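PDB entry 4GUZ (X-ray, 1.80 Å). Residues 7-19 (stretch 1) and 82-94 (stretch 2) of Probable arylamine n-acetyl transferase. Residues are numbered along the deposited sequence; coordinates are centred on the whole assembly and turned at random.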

# COMPACT_ATOMS: atom_id res chain seq x y z
N MET A 7 -4.90 18.48 -9.23
CA MET A 7 -4.26 17.21 -9.57
C MET A 7 -4.58 16.05 -8.60
O MET A 7 -5.09 15.02 -9.04
CB MET A 7 -2.72 17.40 -9.65
CG MET A 7 -1.96 16.14 -10.04
SD MET A 7 -1.07 16.32 -11.60
CE MET A 7 -2.25 15.70 -12.72
N TRP A 8 -4.30 16.23 -7.32
CA TRP A 8 -4.50 15.19 -6.32
C TRP A 8 -5.81 15.32 -5.55
O TRP A 8 -6.06 14.54 -4.64
CB TRP A 8 -3.30 15.19 -5.36
CG TRP A 8 -2.01 14.91 -6.07
CD1 TRP A 8 -1.14 15.83 -6.57
CD2 TRP A 8 -1.50 13.62 -6.44
NE1 TRP A 8 -0.09 15.19 -7.21
CE2 TRP A 8 -0.28 13.84 -7.13
CE3 TRP A 8 -1.91 12.31 -6.20
CZ2 TRP A 8 0.51 12.79 -7.61
CZ3 TRP A 8 -1.12 11.26 -6.66
CH2 TRP A 8 0.07 11.50 -7.35
N ASN A 9 -6.67 16.29 -5.93
CA ASN A 9 -7.97 16.56 -5.31
C ASN A 9 -7.91 16.72 -3.78
O ASN A 9 -8.77 16.19 -3.06
CB ASN A 9 -9.00 15.51 -5.70
CG ASN A 9 -9.65 15.81 -7.02
OD1 ASN A 9 -10.53 16.68 -7.12
ND2 ASN A 9 -9.20 15.13 -8.06
N GLY A 10 -6.94 17.51 -3.31
CA GLY A 10 -6.76 17.81 -1.90
C GLY A 10 -7.99 18.42 -1.24
O GLY A 10 -8.35 18.05 -0.11
N ASP A 11 -8.67 19.32 -1.96
CA ASP A 11 -9.86 20.04 -1.49
C ASP A 11 -11.07 19.14 -1.24
O ASP A 11 -11.92 19.50 -0.43
CB ASP A 11 -10.23 21.15 -2.49
CG ASP A 11 -9.33 22.37 -2.43
OD1 ASP A 11 -8.57 22.52 -1.44
OD2 ASP A 11 -9.41 23.22 -3.36
N GLU A 12 -11.15 17.98 -1.92
CA GLU A 12 -12.28 17.04 -1.76
C GLU A 12 -12.09 16.11 -0.55
O GLU A 12 -13.02 15.39 -0.18
CB GLU A 12 -12.48 16.21 -3.03
CG GLU A 12 -13.04 17.01 -4.20
CD GLU A 12 -13.62 16.16 -5.30
OE1 GLU A 12 -14.79 16.40 -5.68
OE2 GLU A 12 -12.93 15.23 -5.78
N LEU A 13 -10.90 16.13 0.05
CA LEU A 13 -10.61 15.30 1.21
C LEU A 13 -11.21 15.90 2.48
O LEU A 13 -11.15 17.12 2.69
CB LEU A 13 -9.08 15.14 1.38
CG LEU A 13 -8.59 14.39 2.64
CD1 LEU A 13 -8.60 12.89 2.42
CD2 LEU A 13 -7.24 14.87 3.05
N GLN A 14 -11.75 15.03 3.35
CA GLN A 14 -12.23 15.40 4.68
C GLN A 14 -11.00 15.31 5.58
O GLN A 14 -10.74 14.26 6.18
CB GLN A 14 -13.39 14.47 5.13
CG GLN A 14 -14.70 14.65 4.36
CD GLN A 14 -15.25 16.06 4.43
OE1 GLN A 14 -15.41 16.65 5.51
NE2 GLN A 14 -15.53 16.63 3.28
N LEU A 15 -10.18 16.38 5.58
CA LEU A 15 -8.89 16.46 6.28
C LEU A 15 -8.94 16.08 7.76
O LEU A 15 -8.14 15.24 8.16
CB LEU A 15 -8.25 17.86 6.12
CG LEU A 15 -6.83 18.05 6.70
CD1 LEU A 15 -5.79 17.25 5.91
CD2 LEU A 15 -6.45 19.51 6.71
N ASP A 16 -9.86 16.68 8.57
CA ASP A 16 -9.95 16.40 10.02
C ASP A 16 -10.36 14.96 10.28
O ASP A 16 -9.84 14.34 11.21
CB ASP A 16 -10.94 17.34 10.73
CG ASP A 16 -10.55 18.81 10.75
OD1 ASP A 16 -9.33 19.10 10.80
OD2 ASP A 16 -11.46 19.67 10.77
N GLU A 17 -11.29 14.44 9.48
CA GLU A 17 -11.80 13.07 9.58
C GLU A 17 -10.68 12.05 9.31
O GLU A 17 -10.56 11.06 10.03
CB GLU A 17 -12.94 12.88 8.59
CG GLU A 17 -13.79 11.67 8.90
CD GLU A 17 -14.80 11.30 7.84
OE1 GLU A 17 -15.13 12.15 6.97
OE2 GLU A 17 -15.29 10.15 7.89
N TYR A 18 -9.87 12.31 8.27
CA TYR A 18 -8.77 11.43 7.91
C TYR A 18 -7.74 11.41 9.05
O TYR A 18 -7.30 10.33 9.43
CB TYR A 18 -8.11 11.86 6.57
CG TYR A 18 -6.79 11.14 6.31
CD1 TYR A 18 -6.76 9.94 5.62
CD2 TYR A 18 -5.60 11.63 6.83
CE1 TYR A 18 -5.57 9.24 5.43
CE2 TYR A 18 -4.40 10.93 6.67
CZ TYR A 18 -4.39 9.75 5.95
OH TYR A 18 -3.22 9.06 5.77
N LEU A 19 -7.37 12.59 9.57
CA LEU A 19 -6.34 12.69 10.62
C LEU A 19 -6.78 12.05 11.92
O LEU A 19 -5.96 11.43 12.60
CB LEU A 19 -5.90 14.15 10.85
CG LEU A 19 -5.26 14.83 9.63
CD1 LEU A 19 -5.07 16.34 9.86
CD2 LEU A 19 -3.92 14.19 9.26
N HIS A 82 -4.84 3.78 -1.50
CA HIS A 82 -3.95 4.32 -0.46
C HIS A 82 -3.19 5.55 -0.99
O HIS A 82 -3.12 6.56 -0.29
CB HIS A 82 -2.94 3.23 -0.03
CG HIS A 82 -3.49 2.24 0.95
ND1 HIS A 82 -3.26 2.36 2.29
CD2 HIS A 82 -4.28 1.17 0.74
CE1 HIS A 82 -3.88 1.35 2.87
NE2 HIS A 82 -4.52 0.60 1.96
N VAL A 83 -2.60 5.46 -2.20
CA VAL A 83 -1.83 6.58 -2.79
C VAL A 83 -2.78 7.77 -3.10
O VAL A 83 -2.41 8.92 -2.83
CB VAL A 83 -0.97 6.15 -4.01
CG1 VAL A 83 -0.53 7.35 -4.85
CG2 VAL A 83 0.25 5.38 -3.53
N ALA A 84 -4.02 7.52 -3.59
CA ALA A 84 -4.98 8.61 -3.84
C ALA A 84 -5.24 9.38 -2.54
O ALA A 84 -5.12 10.60 -2.52
CB ALA A 84 -6.30 8.05 -4.40
N LEU A 85 -5.49 8.65 -1.43
CA LEU A 85 -5.76 9.25 -0.14
C LEU A 85 -4.55 9.96 0.42
O LEU A 85 -4.68 11.09 0.88
CB LEU A 85 -6.25 8.17 0.84
CG LEU A 85 -7.13 8.64 2.00
CD1 LEU A 85 -8.45 9.23 1.49
CD2 LEU A 85 -7.48 7.45 2.89
N PHE A 86 -3.38 9.32 0.37
CA PHE A 86 -2.18 9.92 0.95
C PHE A 86 -1.74 11.12 0.15
O PHE A 86 -1.38 12.13 0.75
CB PHE A 86 -1.06 8.89 1.09
CG PHE A 86 -0.02 9.25 2.14
CD1 PHE A 86 -0.29 9.09 3.49
CD2 PHE A 86 1.26 9.66 1.76
CE1 PHE A 86 0.67 9.42 4.46
CE2 PHE A 86 2.23 9.98 2.73
CZ PHE A 86 1.93 9.84 4.07
N GLY A 87 -1.87 11.03 -1.19
CA GLY A 87 -1.56 12.11 -2.11
C GLY A 87 -2.42 13.33 -1.84
O GLY A 87 -1.92 14.46 -1.82
N ALA A 88 -3.72 13.09 -1.56
CA ALA A 88 -4.67 14.15 -1.23
C ALA A 88 -4.29 14.82 0.08
O ALA A 88 -4.36 16.04 0.15
CB ALA A 88 -6.08 13.59 -1.12
N VAL A 89 -3.85 14.04 1.09
CA VAL A 89 -3.42 14.57 2.39
C VAL A 89 -2.16 15.42 2.21
O VAL A 89 -2.13 16.54 2.72
CB VAL A 89 -3.20 13.48 3.49
CG1 VAL A 89 -2.88 14.12 4.84
CG2 VAL A 89 -4.41 12.57 3.61
N LEU A 90 -1.13 14.90 1.48
CA LEU A 90 0.13 15.62 1.27
C LEU A 90 -0.13 16.98 0.61
O LEU A 90 0.48 17.99 1.01
CB LEU A 90 1.11 14.77 0.42
CG LEU A 90 1.67 13.49 1.08
CD1 LEU A 90 2.60 12.75 0.12
CD2 LEU A 90 2.35 13.77 2.42
N GLN A 91 -1.06 17.01 -0.35
CA GLN A 91 -1.48 18.21 -1.08
C GLN A 91 -2.12 19.24 -0.14
O GLN A 91 -1.78 20.43 -0.22
CB GLN A 91 -2.46 17.82 -2.20
CG GLN A 91 -3.02 18.97 -3.05
CD GLN A 91 -1.97 19.69 -3.86
OE1 GLN A 91 -1.70 20.87 -3.64
NE2 GLN A 91 -1.35 18.99 -4.80
N ARG A 92 -3.05 18.80 0.74
CA ARG A 92 -3.74 19.69 1.68
C ARG A 92 -2.82 20.28 2.72
O ARG A 92 -3.05 21.40 3.16
CB ARG A 92 -4.87 18.96 2.40
CG ARG A 92 -6.17 19.04 1.68
CD ARG A 92 -6.80 20.43 1.65
NE ARG A 92 -7.56 20.73 2.87
CZ ARG A 92 -8.75 20.21 3.16
NH1 ARG A 92 -9.33 19.35 2.33
NH2 ARG A 92 -9.37 20.54 4.28
N LEU A 93 -1.80 19.53 3.14
CA LEU A 93 -0.89 19.99 4.19
C LEU A 93 0.29 20.81 3.63
O LEU A 93 1.12 21.31 4.39
CB LEU A 93 -0.41 18.81 5.05
CG LEU A 93 -1.48 18.06 5.87
CD1 LEU A 93 -0.82 17.24 6.94
CD2 LEU A 93 -2.49 19.02 6.53
N GLY A 94 0.32 21.00 2.31
CA GLY A 94 1.31 21.82 1.63
C GLY A 94 2.70 21.24 1.45
O GLY A 94 3.68 21.99 1.45
O HOH W 1 -5.08 12.16 -4.72

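The apolar centre of this contact is built around Val89 of helix 82-92, which meets Leu13, Leu15 and Tyr18 of the first stretch. Val89 CG2 lies over one face of the Tyr18 ring, 3.5 Å from the ring centroid and 14° off the ring normal, a CH-pi contact in which the methyl group sits almost squarely above the aromatic system. The same methyl also packs against Leu13, with Val89 CG2 3.7 Å from Leu13 CD2, so one valine methyl contacts both the leucine and the tyrosine.

Leu85, one helical turn earlier, extends this packing. Its CD1 is 3.8 Å from Leu13 CD1, while its CD2 approaches the edge of the Tyr18 ring, 3.6 Å from Tyr18 CE1. Tyrosine is thus met over a face by Val89 and at its edge by Leu85. Its hydroxyl reaches on to the edge of the Phe86 ring, with Tyr18 OH 3.7 Å from Phe86 CD1, and is hydrogen-bonded elsewhere in the structure. One turn beyond Val89, Leu15 CD1 touches Leu93 CD2 at 3.8 Å, extending the apolar packing along the second stretch.

Beside this cluster the backbones come close together. The CA atoms of Gly10 and Ala88 are 4.3 Å apart, and Gly10 CA lies 3.6 Å from Ala88 O. The lack of a side chain at Gly10 matters here: a CB in the ideal position would point toward the helix and fall 2.9 Å from Gln91 CG, a clash. Gly87 presents the complementary case, because an ideal CB there would lie 2.7 Å from Trp8 CE3. With no such atom in the way, the buried indole lies against the helix, Trp8 CE3 being 4.1 Å from Gly87 CA. Farther along the ring, Trp8 CZ3 makes a looser contact with Val83 CG1 at 4.3 Å, and Gln91 NE2 stands at the ring edge, 3.6 Å from Trp8 CD1.

A water joins the two backbones near Trp8, donating hydrogen bonds to Trp8 O at 2.6 Å and to Ala84 O at 2.7 Å. The latter carbonyl also accepts the helical bond from Ala88 N, at 3.0 Å, so the water adds a second donor without replacing the helix bond.

The polar edge belongs to Arg92, whose side chain, m at chi1, chi2 and chi3, folds over the turn formed by residues 10-13. Its NH1 donates to two carbonyls, Gly10 O at 2.9 Å with an N-H...O angle of 161° and Leu13 O at 2.9 Å with a more bent 139°. Both acceptors lie near the guanidinium plane, where its N-H groups point. Gly10 O also receives the backbone bond from Leu13 N, at 3.2 Å, so the arginine binds a turn that is already closed on itself. Leu15 CB covers one face of the guanidinium, 3.4 Å from Arg92 NH2, and thereby links this polar edge to the apolar packing.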